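Local coordinates for protein ectonucleoside triphosphate diphosphohydrolase 4 (Homo sapiens, PDB 6WG5) that belongs to the GDA1/CD39 family of nucleoside phosphatases, within the actin-like ATPase clan, at residues N204-R216 with V264-A276. Numbering follows the deposited sequence. Where two conformers were deposited one is given.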
loop_
_atom_site.group_PDB
_atom_site.type_symbol
_atom_site.label_atom_id
_atom_site.label_comp_id
_atom_site.label_asym_id
_atom_site.label_seq_id
_atom_site.Cartn_x
_atom_site.Cartn_y
_atom_site.Cartn_z
ATOM N N ASN A 204 -19.101 15.208 -2.319
ATOM C CA ASN A 204 -20.369 14.868 -2.955
ATOM C C ASN A 204 -20.578 13.370 -2.778
ATOM O O ASN A 204 -19.878 12.562 -3.396
ATOM C CB ASN A 204 -20.376 15.249 -4.434
ATOM C CG ASN A 204 -20.121 16.724 -4.658
ATOM O OD1 ASN A 204 -19.194 17.102 -5.373
ATOM N ND2 ASN A 204 -20.947 17.568 -4.049
ATOM N N ILE A 205 -21.528 13.004 -1.929
ATOM C CA ILE A 205 -21.792 11.584 -1.673
ATOM C C ILE A 205 -22.330 10.943 -2.948
ATOM O O ILE A 205 -23.224 11.517 -3.596
ATOM C CB ILE A 205 -22.780 11.427 -0.516
ATOM C CG1 ILE A 205 -22.271 12.170 0.726
ATOM C CG2 ILE A 205 -23.001 9.955 -0.199
ATOM C CD1 ILE A 205 -20.896 11.730 1.206
ATOM N N PRO A 206 -21.830 9.776 -3.352
ATOM C CA PRO A 206 -22.314 9.153 -4.592
ATOM C C PRO A 206 -23.829 9.011 -4.610
ATOM O O PRO A 206 -24.433 8.462 -3.684
ATOM C CB PRO A 206 -21.618 7.788 -4.592
ATOM C CG PRO A 206 -20.394 7.990 -3.777
ATOM C CD PRO A 206 -20.752 8.991 -2.725
ATOM N N GLY A 207 -24.441 9.505 -5.680
ATOM C CA GLY A 207 -25.880 9.411 -5.836
ATOM C C GLY A 207 -26.659 10.403 -5.004
ATOM O O GLY A 207 -27.699 10.049 -4.436
ATOM N N SER A 208 -26.187 11.645 -4.917
ATOM C CA SER A 208 -26.855 12.664 -4.125
ATOM C C SER A 208 -26.594 14.027 -4.749
ATOM O O SER A 208 -25.562 14.243 -5.391
ATOM C CB SER A 208 -26.381 12.633 -2.667
ATOM O OG SER A 208 -26.583 11.349 -2.101
ATOM N N GLU A 209 -27.539 14.943 -4.552
ATOM C CA GLU A 209 -27.485 16.239 -5.211
ATOM C C GLU A 209 -26.200 16.983 -4.857
ATOM O O GLU A 209 -25.533 16.697 -3.858
ATOM C CB GLU A 209 -28.697 17.088 -4.825
ATOM C CG GLU A 209 -30.024 16.525 -5.307
ATOM C CD GLU A 209 -31.193 17.442 -5.000
ATOM O OE1 GLU A 209 -31.199 18.060 -3.915
ATOM O OE2 GLU A 209 -32.105 17.548 -5.848
ATOM N N SER A 210 -25.857 17.957 -5.705
ATOM C CA SER A 210 -24.668 18.771 -5.483
ATOM C C SER A 210 -24.819 19.707 -4.291
ATOM O O SER A 210 -23.809 20.125 -3.716
ATOM C CB SER A 210 -24.352 19.583 -6.740
ATOM O OG SER A 210 -23.297 20.499 -6.505
ATOM N N SER A 211 -26.051 20.048 -3.910
ATOM C CA SER A 211 -26.292 20.900 -2.754
ATOM C C SER A 211 -26.331 20.122 -1.445
ATOM O O SER A 211 -26.345 20.741 -0.375
ATOM C CB SER A 211 -27.606 21.668 -2.932
ATOM O OG SER A 211 -27.549 22.504 -4.075
ATOM N N GLU A 212 -26.352 18.791 -1.502
ATOM C CA GLU A 212 -26.241 17.949 -0.320
ATOM C C GLU A 212 -24.789 17.672 0.056
ATOM O O GLU A 212 -24.517 16.724 0.804
ATOM C CB GLU A 212 -26.992 16.635 -0.547
ATOM C CG GLU A 212 -28.506 16.800 -0.586
ATOM C CD GLU A 212 -29.187 15.858 -1.563
ATOM O OE1 GLU A 212 -28.494 15.018 -2.175
ATOM O OE2 GLU A 212 -30.421 15.965 -1.727
ATOM N N ALA A 213 -23.856 18.477 -0.446
ATOM C CA ALA A 213 -22.444 18.277 -0.155
ATOM C C ALA A 213 -22.164 18.499 1.325
ATOM O O ALA A 213 -22.757 19.373 1.963
ATOM C CB ALA A 213 -21.593 19.226 -0.994
ATOM N N ILE A 214 -21.249 17.703 1.869
ATOM C CA ILE A 214 -20.853 17.809 3.263
ATOM C C ILE A 214 -19.407 18.293 3.331
ATOM O O ILE A 214 -18.690 18.334 2.331
ATOM C CB ILE A 214 -21.026 16.477 4.017
ATOM C CG1 ILE A 214 -20.167 15.384 3.378
ATOM C CG2 ILE A 214 -22.493 16.070 4.029
ATOM C CD1 ILE A 214 -20.099 14.113 4.194
ATOM N N VAL A 215 -18.982 18.659 4.538
ATOM C CA VAL A 215 -17.622 19.112 4.799
ATOM C C VAL A 215 -17.066 18.269 5.938
ATOM O O VAL A 215 -17.659 18.219 7.021
ATOM C CB VAL A 215 -17.573 20.610 5.150
ATOM C CG1 VAL A 215 -16.146 21.049 5.448
ATOM C CG2 VAL A 215 -18.157 21.440 4.011
ATOM N N ARG A 216 -15.938 17.604 5.693
ATOM C CA ARG A 216 -15.308 16.752 6.692
ATOM C C ARG A 216 -13.798 16.797 6.494
ATOM O O ARG A 216 -13.293 17.417 5.554
ATOM C CB ARG A 216 -15.830 15.315 6.606
ATOM C CG ARG A 216 -15.575 14.657 5.265
ATOM C CD ARG A 216 -16.143 13.247 5.193
ATOM N NE ARG A 216 -15.829 12.627 3.909
ATOM C CZ ARG A 216 -16.507 11.619 3.369
ATOM N NH1 ARG A 216 -16.133 11.131 2.194
ATOM N NH2 ARG A 216 -17.562 11.106 3.989
ATOM N N VAL A 264 -26.200 2.534 8.052
ATOM C CA VAL A 264 -26.213 2.529 6.596
ATOM C C VAL A 264 -26.954 3.727 6.021
ATOM O O VAL A 264 -26.834 4.003 4.824
ATOM C CB VAL A 264 -26.834 1.216 6.062
ATOM C CG1 VAL A 264 -25.963 0.026 6.430
ATOM C CG2 VAL A 264 -28.254 1.033 6.586
ATOM N N HIS A 265 -27.719 4.446 6.842
ATOM C CA HIS A 265 -28.499 5.585 6.379
ATOM C C HIS A 265 -27.799 6.921 6.582
ATOM O O HIS A 265 -28.321 7.948 6.134
ATOM C CB HIS A 265 -29.858 5.604 7.084
ATOM C CG HIS A 265 -30.736 4.451 6.715
ATOM N ND1 HIS A 265 -31.315 3.624 7.654
ATOM C CD2 HIS A 265 -31.127 3.982 5.507
ATOM C CE1 HIS A 265 -32.029 2.699 7.040
ATOM N NE2 HIS A 265 -31.932 2.893 5.737
ATOM N N GLN A 266 -26.644 6.939 7.238
ATOM C CA GLN A 266 -25.841 8.143 7.375
ATOM C C GLN A 266 -24.740 8.161 6.320
ATOM O O GLN A 266 -24.348 7.125 5.778
ATOM C CB GLN A 266 -25.238 8.233 8.779
ATOM C CG GLN A 266 -26.149 8.924 9.782
ATOM C CD GLN A 266 -25.897 8.483 11.212
ATOM O OE1 GLN A 266 -24.807 8.021 11.553
ATOM N NE2 GLN A 266 -26.914 8.616 12.056
ATOM N N THR A 267 -24.247 9.364 6.027
ATOM C CA THR A 267 -23.283 9.564 4.955
ATOM C C THR A 267 -21.959 10.152 5.420
ATOM O O THR A 267 -21.054 10.315 4.595
ATOM C CB THR A 267 -23.875 10.477 3.874
ATOM O OG1 THR A 267 -24.221 11.745 4.450
ATOM C CG2 THR A 267 -25.110 9.839 3.254
ATOM N N GLU A 268 -21.812 10.469 6.709
ATOM C CA GLU A 268 -20.587 11.108 7.178
ATOM C C GLU A 268 -19.354 10.274 6.852
ATOM O O GLU A 268 -18.292 10.832 6.559
ATOM C CB GLU A 268 -20.666 11.362 8.686
ATOM C CG GLU A 268 -21.810 12.276 9.108
ATOM C CD GLU A 268 -23.112 11.525 9.336
ATOM O OE1 GLU A 268 -23.150 10.658 10.235
ATOM O OE2 GLU A 268 -24.093 11.795 8.611
ATOM N N HIS A 269 -19.474 8.944 6.887
ATOM C CA HIS A 269 -18.349 8.048 6.650
ATOM C C HIS A 269 -18.452 7.308 5.317
ATOM O O HIS A 269 -17.862 6.233 5.166
ATOM C CB HIS A 269 -18.231 7.039 7.794
ATOM C CG HIS A 269 -17.789 7.643 9.089
ATOM N ND1 HIS A 269 -16.605 8.334 9.224
ATOM C CD2 HIS A 269 -18.368 7.647 10.314
ATOM C CE1 HIS A 269 -16.476 8.744 10.472
ATOM N NE2 HIS A 269 -17.532 8.339 11.155
ATOM N N VAL A 270 -19.190 7.852 4.352
ATOM C CA VAL A 270 -19.233 7.297 3.003
ATOM C C VAL A 270 -18.095 7.910 2.196
ATOM O O VAL A 270 -17.975 9.138 2.109
ATOM C CB VAL A 270 -20.594 7.566 2.337
ATOM C CG1 VAL A 270 -20.578 7.127 0.877
ATOM C CG2 VAL A 270 -21.698 6.845 3.088
ATOM N N TYR A 271 -17.263 7.056 1.601
ATOM C CA TYR A 271 -16.086 7.497 0.868
ATOM C C TYR A 271 -16.041 6.855 -0.511
ATOM O O TYR A 271 -16.442 5.700 -0.683
ATOM C CB TYR A 271 -14.794 7.143 1.621
ATOM C CG TYR A 271 -14.606 7.915 2.902
ATOM C CD1 TYR A 271 -13.972 9.147 2.903
ATOM C CD2 TYR A 271 -15.063 7.412 4.112
ATOM C CE1 TYR A 271 -13.802 9.861 4.068
ATOM C CE2 TYR A 271 -14.897 8.117 5.285
ATOM C CZ TYR A 271 -14.266 9.342 5.257
ATOM O OH TYR A 271 -14.095 10.055 6.421
ATOM N N ARG A 272 -15.567 7.624 -1.487
ATOM C CA ARG A 272 -15.241 7.121 -2.816
ATOM C C ARG A 272 -13.725 7.138 -2.957
ATOM O O ARG A 272 -13.114 8.213 -2.934
ATOM C CB ARG A 272 -15.898 7.976 -3.900
ATOM C CG ARG A 272 -15.749 7.422 -5.308
ATOM C CD ARG A 272 -16.267 8.389 -6.367
ATOM N NE ARG A 272 -17.402 9.184 -5.890
ATOM C CZ ARG A 272 -17.445 10.514 -5.851
ATOM N NH1 ARG A 272 -18.535 11.122 -5.396
ATOM N NH2 ARG A 272 -16.425 11.248 -6.276
ATOM N N VAL A 273 -13.124 5.959 -3.092
ATOM C CA VAL A 273 -11.672 5.819 -3.143
ATOM C C VAL A 273 -11.279 5.187 -4.471
ATOM O O VAL A 273 -11.827 4.150 -4.862
ATOM C CB VAL A 273 -11.141 4.984 -1.965
ATOM C CG1 VAL A 273 -9.625 4.890 -2.022
ATOM C CG2 VAL A 273 -11.589 5.590 -0.646
ATOM N N TYR A 274 -10.323 5.815 -5.153
ATOM C CA TYR A 274 -9.756 5.299 -6.390
ATOM C C TYR A 274 -8.510 4.492 -6.063
ATOM O O TYR A 274 -7.671 4.936 -5.276
ATOM C CB TYR A 274 -9.417 6.452 -7.334
ATOM C CG TYR A 274 -8.505 6.097 -8.489
ATOM C CD1 TYR A 274 -7.142 6.347 -8.422
ATOM C CD2 TYR A 274 -9.010 5.530 -9.651
ATOM C CE1 TYR A 274 -6.304 6.037 -9.475
ATOM C CE2 TYR A 274 -8.178 5.213 -10.712
ATOM C CZ TYR A 274 -6.827 5.473 -10.619
ATOM O OH TYR A 274 -5.993 5.161 -11.670
ATOM N N VAL A 275 -8.399 3.306 -6.657
ATOM C CA VAL A 275 -7.279 2.403 -6.410
ATOM C C VAL A 275 -6.799 1.857 -7.745
ATOM O O VAL A 275 -7.587 1.288 -8.507
ATOM C CB VAL A 275 -7.667 1.249 -5.464
ATOM C CG1 VAL A 275 -6.484 0.316 -5.241
ATOM C CG2 VAL A 275 -8.167 1.793 -4.141
ATOM N N ALA A 276 -5.508 2.024 -8.028
ATOM C CA ALA A 276 -4.917 1.519 -9.259
ATOM C C ALA A 276 -3.582 0.865 -8.947
ATOM O O ALA A 276 -2.778 1.419 -8.190
ATOM C CB ALA A 276 -4.731 2.639 -10.288
#
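Between 204-216 and 264-276 the backbones approach most closely at Ile205 and Val270, CA to CA 6.8 Å, with no backbone hydrogen bond across them. Instead, side chains of a two-stranded antiparallel hairpin, 200-203 with 214-217, seat on a mixed sheet of this GDA1/CD39-family protein, where a type I beta turn, Thr267 to Val270, leads into strand 270-279; every hydrogen bond across the contact ends on a main-chain carbonyl there. Arg216 carries the polar part. Its chain is extended from CG to NE, and chi1 of 60° sets CG between the backbone N and the carbonyl carbon, directing the guanidinium at the turn. End-on, Arg216 NH1 and Arg216 NH2 both donate to Val270 O, at 2.7 Å from Arg216 NH1; that oxygen lies within 4° of the guanidinium plane, and both nitrogens reach it from the same face of its carbonyl. Arg216 NH2 also donates to Glu268 O (2.7 Å), from well above that carbonyl plane. All three bonds are bent at the hydrogen. One guanidinium face lies on the Tyr271 ring, planes 27° apart, and Arg216 CZ stands 3.7 Å from the ring centroid, over its face, which qualifies as cation-pi. With a salt bridge from NH1 to Glu235 besides, the group's rotation is fixed by carbonyls, ring and carboxylate, and the positive charge is probably well compensated. Beside it, methyls border a backbone carbonyl: Ile205 CD1 ends 3.7 Å from Thr267 O, and Ile214 CD1 approaches the same oxygen. Both branches of Ile205 border Thr267 and Val270, and CG2, anti to the backbone N, comes nearest Val270 CG1, at 3.9 Å from Ile205 CG2. The apolar packing continues at the proline ring, where Pro206 CD lies 4.1 Å from Val270 CG1.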